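Local coordinates for protein lysyl oxidase (Pichia pastoris, PDB 1W7C) that probably oxidises primary amines, including peptidyl lysine side chains, to aldehydes, using a copper ion and a topaquinone cofactor, at residues T311-D316 with F382-F387; T22-E27 with I58-P63; Y361-R366 with V429-T434. All coordinates share one frame; numbering follows the deposited sequence. Where two conformers were deposited one is given.

Contact 1: T311-D316 with F382-F387; sequences TSWSRD and FTTDTF. With NAG (2-acetamido-2-deoxy-beta-D-glucopyranose), chain T.
T384 lies over one face of the W313 indole, the two side chains crossing at about a right angle. Its CB stands 3.7 Å from the centroid of the five-membered ring, 21° off the ring normal, which makes this a CH-pi contact. T384 OG1 sits between its own backbone N and carbonyl carbon (chi1 61°), a setting that lowers the oxygen onto the indole, 3.3 Å above the ring plane and offset toward the rim. The methyl takes the other branch, with T384 CG2 3.7 Å from W313 CB, where the side chain leaves the backbone. The hydroxyl is hydrogen-bonded to S398 OG on the adjoining strand, so OG1 rests on the ring while its polar need is met elsewhere.

T386, two residues further along, approaches the same indole differently: its CG2 lies at the ring edge, 4.1 Å from W313 NE1. That methyl also packs 3.7 Å from R315 CB, while the T386 hydroxyl engages R395 NH1. The indole N-H is itself tied to the carbonyl of G364. R315 meets T386 through its CB, and the chain then bends at chi2 as it departs. Its NH1 reaches D316 OD1 at 2.9 Å, a salt bridge nearly in the guanidinium plane, and NE forms a second salt bridge with E388.

The backbones are joined through a water that donates to W313 O and to D385 O, each at 2.8 Å. Strands 307-314 and 380-388, not paired by backbone hydrogen bonds, thus meet through side chains and solvent, their axes 6.9 Å apart at closest approach and turned 36° from parallel, within the beta-sandwich catalytic domain characteristic of copper amine oxidases.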
# COMPACT_ATOMS: atom_id res chain seq x y z
N THR A 311 21.77 14.05 -2.36
CA THR A 311 21.84 12.98 -1.36
C THR A 311 23.07 13.15 -0.47
O THR A 311 24.05 13.79 -0.83
CB THR A 311 21.91 11.57 -1.99
OG1 THR A 311 23.14 11.46 -2.68
CG2 THR A 311 20.76 11.32 -2.98
N SER A 312 22.96 12.61 0.72
CA SER A 312 24.02 12.56 1.70
C SER A 312 23.98 11.22 2.37
O SER A 312 22.93 10.60 2.46
CB SER A 312 23.85 13.70 2.72
OG SER A 312 24.91 13.66 3.66
N TRP A 313 25.13 10.80 2.91
CA TRP A 313 25.25 9.48 3.54
C TRP A 313 25.92 9.60 4.89
O TRP A 313 26.97 10.26 5.03
CB TRP A 313 26.10 8.58 2.64
CG TRP A 313 26.08 7.15 3.09
CD1 TRP A 313 26.94 6.55 3.98
CD2 TRP A 313 25.17 6.14 2.65
NE1 TRP A 313 26.59 5.22 4.13
CE2 TRP A 313 25.51 4.95 3.33
CE3 TRP A 313 24.10 6.11 1.73
CZ2 TRP A 313 24.84 3.76 3.11
CZ3 TRP A 313 23.44 4.91 1.51
CH2 TRP A 313 23.80 3.76 2.21
N SER A 314 25.36 8.93 5.89
CA SER A 314 25.97 8.82 7.21
C SER A 314 26.08 7.39 7.67
O SER A 314 25.29 6.52 7.27
CB SER A 314 25.18 9.61 8.25
OG SER A 314 23.95 8.96 8.59
N ARG A 315 27.07 7.15 8.53
CA ARG A 315 27.23 5.87 9.17
C ARG A 315 26.00 5.49 10.00
O ARG A 315 25.53 4.34 9.96
CB ARG A 315 28.50 5.92 10.03
CG ARG A 315 28.70 4.74 10.93
CD ARG A 315 28.33 5.07 12.42
NE ARG A 315 28.43 3.89 13.26
CZ ARG A 315 27.56 3.51 14.15
NH1 ARG A 315 26.48 4.24 14.41
NH2 ARG A 315 27.78 2.40 14.82
N ASP A 316 25.44 6.45 10.72
CA ASP A 316 24.31 6.14 11.59
C ASP A 316 23.08 5.68 10.81
O ASP A 316 22.45 4.68 11.18
CB ASP A 316 23.88 7.34 12.42
CG ASP A 316 24.86 7.73 13.52
OD1 ASP A 316 25.85 6.99 13.81
OD2 ASP A 316 24.69 8.83 14.12
N PHE A 382 25.92 4.18 -6.84
CA PHE A 382 26.71 5.26 -6.24
C PHE A 382 27.49 4.81 -5.04
O PHE A 382 27.05 3.96 -4.27
CB PHE A 382 25.76 6.45 -5.90
CG PHE A 382 25.21 7.04 -7.16
CD1 PHE A 382 24.07 6.51 -7.74
CD2 PHE A 382 25.93 8.00 -7.87
CE1 PHE A 382 23.64 6.96 -8.99
CE2 PHE A 382 25.50 8.46 -9.11
CZ PHE A 382 24.35 7.95 -9.66
N THR A 383 28.69 5.37 -4.92
CA THR A 383 29.64 5.06 -3.87
C THR A 383 29.52 6.11 -2.77
O THR A 383 29.44 7.33 -3.05
CB THR A 383 31.06 5.12 -4.48
OG1 THR A 383 31.19 4.12 -5.49
CG2 THR A 383 32.10 4.80 -3.43
N THR A 384 29.53 5.64 -1.53
CA THR A 384 29.53 6.48 -0.35
C THR A 384 30.65 6.05 0.59
O THR A 384 31.31 5.07 0.32
CB THR A 384 28.18 6.42 0.39
OG1 THR A 384 27.94 5.07 0.81
CG2 THR A 384 27.04 6.83 -0.54
N ASP A 385 30.79 6.75 1.70
CA ASP A 385 31.88 6.42 2.63
C ASP A 385 31.52 6.73 4.04
O ASP A 385 30.56 7.47 4.32
CB ASP A 385 33.17 7.16 2.21
CG ASP A 385 32.92 8.60 1.91
OD1 ASP A 385 32.56 9.36 2.85
OD2 ASP A 385 33.07 9.04 0.75
N THR A 386 32.23 6.07 4.96
CA THR A 386 32.13 6.32 6.38
C THR A 386 33.55 6.24 6.96
O THR A 386 34.49 5.78 6.31
CB THR A 386 31.25 5.27 7.09
OG1 THR A 386 31.77 3.97 6.80
CG2 THR A 386 29.80 5.31 6.61
N PHE A 387 33.66 6.61 8.22
CA PHE A 387 34.89 6.44 9.01
C PHE A 387 34.57 5.83 10.35
O PHE A 387 33.71 6.34 11.07
CB PHE A 387 35.62 7.79 9.21
CG PHE A 387 36.84 7.67 10.08
CD1 PHE A 387 36.77 7.86 11.44
CD2 PHE A 387 38.05 7.29 9.52
CE1 PHE A 387 37.90 7.71 12.23
CE2 PHE A 387 39.18 7.15 10.29
CZ PHE A 387 39.10 7.35 11.65
C1 NAG T . 35.88 5.21 -3.56
C2 NAG T . 37.29 5.73 -3.90
C3 NAG T . 37.29 6.57 -5.17
C4 NAG T . 36.68 5.77 -6.31
C5 NAG T . 35.31 5.20 -5.87
C6 NAG T . 34.72 4.29 -6.96
C7 NAG T . 39.02 6.10 -2.23
C8 NAG T . 39.84 7.19 -1.63
N2 NAG T . 37.88 6.48 -2.80
O3 NAG T . 38.61 6.95 -5.54
O4 NAG T . 36.58 6.58 -7.46
O5 NAG T . 35.47 4.44 -4.69
O6 NAG T . 35.49 3.11 -7.04
O7 NAG T . 39.41 4.92 -2.17
O HOH W 1 29.41 9.35 6.04

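Contact 2: T22-E27 with I58-P63; sequences TSLAKE and IETLKP
The hydroxyl of T60 points across to T22 O and donates to it at 2.8 Å. T60 OG1 lies anti to its own carbonyl carbon (chi1 -62°), a position that directs it at the loop ahead of helix 26-39. The C=O...donor angle is 133°, with the oxygen tilted 19° from the carbonyl plane. T22 O also accepts from R81 NH1, so two donors grip this one acceptor.

L24 crosses T60 obliquely and I58 at about a right angle. Its two methyls divide the work: CD2 lies 3.5 Å from T60 OG1, whereas CD1 reaches over the strand backbone to 3.5 Å from E59 C and to 3.7 Å from I58 CG2. On its other contacts L24 touches V29 of helix 26-39 and A83 of the neighbouring strand, which places it between helix and sheet. An alanine here would remove both methyls and the carbon that bears them, and would probably open a gap beside I58 CG2 and the T60 hydroxyl where helix and sheet meet.

One water accepts from two backbone N-H groups, L24 N at 3.0 Å and T60 N at 2.9 Å. T60 OG1 is also near L24 N, but the angle there is too poor for a bond. E59 turns away from the loop and forms a salt bridge with R84.

The chemistry is therefore mixed: one direct hydrogen bond and one water bridge fix the loop against strand 53-61. T22 O, L24 N and T60 N thus have polar partners at the junction, while L24 supplies its apolar part.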
# COMPACT_ATOMS: atom_id res chain seq x y z
N THR A 22 27.41 16.91 2.18
CA THR A 22 28.07 15.67 1.80
C THR A 22 29.04 15.19 2.87
O THR A 22 29.58 15.99 3.66
CB THR A 22 28.76 15.89 0.43
OG1 THR A 22 29.01 14.63 -0.19
CG2 THR A 22 30.13 16.58 0.58
N SER A 23 29.29 13.88 2.86
CA SER A 23 30.21 13.28 3.82
C SER A 23 31.60 13.85 3.65
O SER A 23 31.95 14.42 2.60
CB SER A 23 30.26 11.76 3.67
OG SER A 23 30.88 11.37 2.45
N LEU A 24 32.41 13.73 4.69
CA LEU A 24 33.79 14.18 4.62
C LEU A 24 34.57 13.42 3.56
O LEU A 24 34.42 12.22 3.37
CB LEU A 24 34.47 14.04 5.96
CG LEU A 24 33.90 14.89 7.10
CD1 LEU A 24 34.65 14.53 8.36
CD2 LEU A 24 34.00 16.39 6.78
N ALA A 25 35.38 14.15 2.80
CA ALA A 25 36.35 13.54 1.91
C ALA A 25 37.44 12.83 2.73
O ALA A 25 37.68 13.17 3.88
CB ALA A 25 36.96 14.61 1.05
N LYS A 26 38.08 11.84 2.13
CA LYS A 26 39.16 11.12 2.81
C LYS A 26 40.18 12.09 3.39
O LYS A 26 40.63 11.94 4.52
CB LYS A 26 39.81 10.13 1.85
CG LYS A 26 40.85 9.23 2.53
CD LYS A 26 41.33 8.10 1.64
CE LYS A 26 41.87 6.92 2.45
NZ LYS A 26 42.36 7.30 3.82
N GLU A 27 40.56 13.09 2.58
CA GLU A 27 41.54 14.09 2.99
C GLU A 27 41.08 14.90 4.22
O GLU A 27 41.89 15.26 5.09
CB GLU A 27 41.90 15.03 1.81
CG GLU A 27 40.71 15.76 1.16
CD GLU A 27 40.19 15.12 -0.14
OE1 GLU A 27 39.67 15.87 -1.00
OE2 GLU A 27 40.27 13.87 -0.29
N ILE A 58 34.34 10.22 12.89
CA ILE A 58 34.65 11.52 12.31
C ILE A 58 33.75 11.70 11.09
O ILE A 58 33.87 10.94 10.13
CB ILE A 58 36.12 11.62 11.84
CG1 ILE A 58 37.09 11.38 13.00
CG2 ILE A 58 36.34 12.99 11.21
CD1 ILE A 58 38.56 11.31 12.57
N GLU A 59 32.83 12.66 11.17
CA GLU A 59 31.87 12.86 10.10
C GLU A 59 31.49 14.33 9.93
O GLU A 59 31.80 15.17 10.76
CB GLU A 59 30.60 12.03 10.32
CG GLU A 59 29.78 12.50 11.50
CD GLU A 59 28.35 11.97 11.51
OE1 GLU A 59 27.94 11.27 10.56
OE2 GLU A 59 27.66 12.30 12.50
N THR A 60 30.79 14.62 8.83
CA THR A 60 30.31 15.98 8.60
C THR A 60 29.33 16.41 9.67
O THR A 60 28.38 15.68 9.97
CB THR A 60 29.64 16.05 7.26
OG1 THR A 60 30.61 15.74 6.25
CG2 THR A 60 29.11 17.45 6.97
N LEU A 61 29.56 17.59 10.25
CA LEU A 61 28.56 18.27 11.06
C LEU A 61 27.80 19.16 10.09
O LEU A 61 28.35 20.17 9.62
CB LEU A 61 29.23 19.08 12.17
CG LEU A 61 28.28 19.85 13.06
CD1 LEU A 61 27.38 18.92 13.86
CD2 LEU A 61 29.08 20.74 14.01
N LYS A 62 26.58 18.78 9.76
CA LYS A 62 25.86 19.43 8.65
C LYS A 62 25.54 20.89 9.01
O LYS A 62 25.40 21.26 10.17
CB LYS A 62 24.58 18.68 8.32
CG LYS A 62 24.85 17.34 7.61
CD LYS A 62 23.58 16.65 7.26
CE LYS A 62 23.83 15.30 6.67
NZ LYS A 62 24.31 14.31 7.69
N PRO A 63 25.45 21.75 7.99
CA PRO A 63 25.12 23.15 8.25
C PRO A 63 23.77 23.35 8.92
O PRO A 63 22.89 22.53 8.81
CB PRO A 63 25.15 23.77 6.85
CG PRO A 63 26.10 22.92 6.07
CD PRO A 63 25.75 21.51 6.57
O HOH W 2 30.89 12.41 6.93

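Contact 3: Y361-R366 with V429-T434; sequences YGVGNR and VRFIST
V363 overlaps the rim of the F431 ring, its CG1 lying in the ring plane at the edge, 3.9 Å from CE2. The same methyl lies 3.6 Å from S433 OG, so it fills the angle between phenylalanine and serine, two residues on one side of strand 418-433. F431 itself is stacked on F442 of the next strand.

S433 OG is anti to its backbone N (chi1 -171°), and from there the hydroxyl donates to V363 O at 2.8 Å. It arrives in the carbonyl plane, on a lone pair, with a C=O...donor angle of 118°.

R366 covers the end of the strand with its aliphatic part. Its CG packs 3.4 Å from S433 OG and its CD lies 3.1 Å from T434 O. After a bend at chi2 the guanidinium folds back on its own loop and grips G362 O side-on with two nitrogens, NE at 3.0 Å and NH2 at 3.2 Å. NH2 meets a lone pair of G362 O in the carbonyl plane, whereas NE is tilted 28° from it. The third nitrogen, NH1, reaches across through a water that it shares with T434 O. Both links would hold the guanidinium in one rotation.

G362 follows helix 358-361 with positive phi, where a CB would be jammed against the preceding carbonyl oxygen. N365 ND2 secures this turn further by donating to Y361 O.

The loop lies against the strand that runs toward Y438, the topaquinone precursor, and the side chain of V363 is about 4 Å from that of D358, the predicted proton acceptor, consistent with a place beside the active site of a copper amine oxidase.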
# COMPACT_ATOMS: atom_id res chain seq x y z
N TYR A 361 24.08 0.55 16.09
CA TYR A 361 24.89 -0.41 15.33
C TYR A 361 25.39 0.21 14.03
O TYR A 361 26.47 -0.12 13.57
CB TYR A 361 24.08 -1.68 15.03
CG TYR A 361 23.76 -2.44 16.28
CD1 TYR A 361 22.56 -2.28 16.94
CD2 TYR A 361 24.70 -3.28 16.84
CE1 TYR A 361 22.30 -2.96 18.12
CE2 TYR A 361 24.46 -3.97 18.01
CZ TYR A 361 23.25 -3.81 18.65
OH TYR A 361 22.96 -4.45 19.83
N GLY A 362 24.58 1.07 13.44
CA GLY A 362 24.86 1.73 12.18
C GLY A 362 23.99 1.13 11.08
O GLY A 362 24.00 -0.07 10.87
N VAL A 363 23.25 1.99 10.38
CA VAL A 363 22.47 1.60 9.21
C VAL A 363 23.28 1.82 7.92
O VAL A 363 23.06 1.15 6.91
CB VAL A 363 21.14 2.42 9.18
CG1 VAL A 363 20.30 2.13 7.96
CG2 VAL A 363 20.31 2.18 10.45
N GLY A 364 24.25 2.76 7.96
CA GLY A 364 25.02 3.18 6.80
C GLY A 364 26.40 2.56 6.66
O GLY A 364 27.21 3.03 5.84
N ASN A 365 26.67 1.52 7.44
CA ASN A 365 27.98 0.86 7.44
C ASN A 365 27.89 -0.61 7.09
O ASN A 365 28.65 -1.43 7.62
CB ASN A 365 28.69 1.06 8.79
CG ASN A 365 27.90 0.52 9.95
OD1 ASN A 365 26.76 0.05 9.78
ND2 ASN A 365 28.47 0.62 11.16
N ARG A 366 27.01 -0.93 6.14
CA ARG A 366 26.71 -2.31 5.78
C ARG A 366 27.23 -2.65 4.39
O ARG A 366 28.40 -2.33 4.06
CB ARG A 366 25.21 -2.58 6.01
CG ARG A 366 24.79 -2.24 7.45
CD ARG A 366 25.48 -3.12 8.50
NE ARG A 366 25.33 -2.54 9.81
CZ ARG A 366 25.83 -3.11 10.91
NH1 ARG A 366 26.34 -4.34 10.88
NH2 ARG A 366 25.80 -2.45 12.03
N VAL A 429 14.98 5.61 -5.65
CA VAL A 429 16.27 5.60 -4.94
C VAL A 429 16.15 4.54 -3.84
O VAL A 429 15.24 4.60 -2.99
CB VAL A 429 16.63 6.97 -4.37
CG1 VAL A 429 18.01 6.94 -3.75
CG2 VAL A 429 16.50 8.10 -5.42
N ARG A 430 17.03 3.53 -3.92
CA ARG A 430 17.03 2.46 -2.92
C ARG A 430 18.39 2.27 -2.25
O ARG A 430 19.44 2.41 -2.90
CB ARG A 430 16.66 1.13 -3.58
CG ARG A 430 16.96 -0.11 -2.78
CD ARG A 430 16.45 -1.40 -3.43
NE ARG A 430 15.00 -1.47 -3.37
CZ ARG A 430 14.19 -1.70 -4.37
NH1 ARG A 430 14.66 -1.94 -5.59
NH2 ARG A 430 12.89 -1.71 -4.17
N PHE A 431 18.36 1.92 -0.97
CA PHE A 431 19.50 1.22 -0.39
C PHE A 431 18.96 0.14 0.53
O PHE A 431 17.79 0.18 0.94
CB PHE A 431 20.54 2.14 0.27
CG PHE A 431 20.22 2.56 1.66
CD1 PHE A 431 19.32 3.57 1.90
CD2 PHE A 431 20.84 1.95 2.74
CE1 PHE A 431 19.06 3.98 3.19
CE2 PHE A 431 20.58 2.38 4.04
CZ PHE A 431 19.68 3.36 4.27
N ILE A 432 19.81 -0.84 0.81
CA ILE A 432 19.44 -1.95 1.67
C ILE A 432 20.49 -2.07 2.76
O ILE A 432 21.70 -2.12 2.48
CB ILE A 432 19.39 -3.26 0.82
CG1 ILE A 432 18.22 -3.18 -0.16
CG2 ILE A 432 19.24 -4.43 1.79
CD1 ILE A 432 18.11 -4.36 -1.13
N SER A 433 20.04 -2.07 4.00
CA SER A 433 20.89 -2.26 5.16
C SER A 433 20.62 -3.61 5.81
O SER A 433 19.55 -3.84 6.39
CB SER A 433 20.59 -1.12 6.15
OG SER A 433 21.55 -1.14 7.20
N THR A 434 21.60 -4.50 5.69
CA THR A 434 21.55 -5.78 6.37
C THR A 434 22.31 -5.61 7.67
O THR A 434 23.53 -5.44 7.68
CB THR A 434 22.18 -6.90 5.55
OG1 THR A 434 21.53 -7.01 4.26
CG2 THR A 434 21.99 -8.20 6.29
O HOH W 3 25.35 -6.62 9.33

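How the contacts relate
Contact 2 comes first along the chain and closes before the others open; contacts 1 and 3 then interleave, 311-316, 361-366, 382-387 and 429-434 following in turn. Contact 1 lies between its companions, its centre about 9 Å from each of theirs, while contacts 2 and 3, with centres about 18 Å apart, do not touch. Contacts 1 and 3 belong to the enzyme domain, where R315 and G364 pair through backbone and W313 meets F431 edge-to-face. Contact 2 belongs to the N2 domain and joins contact 1 through S23 and D385. Contact 1 thus links the N-terminal region with the segments near the predicted proton acceptor.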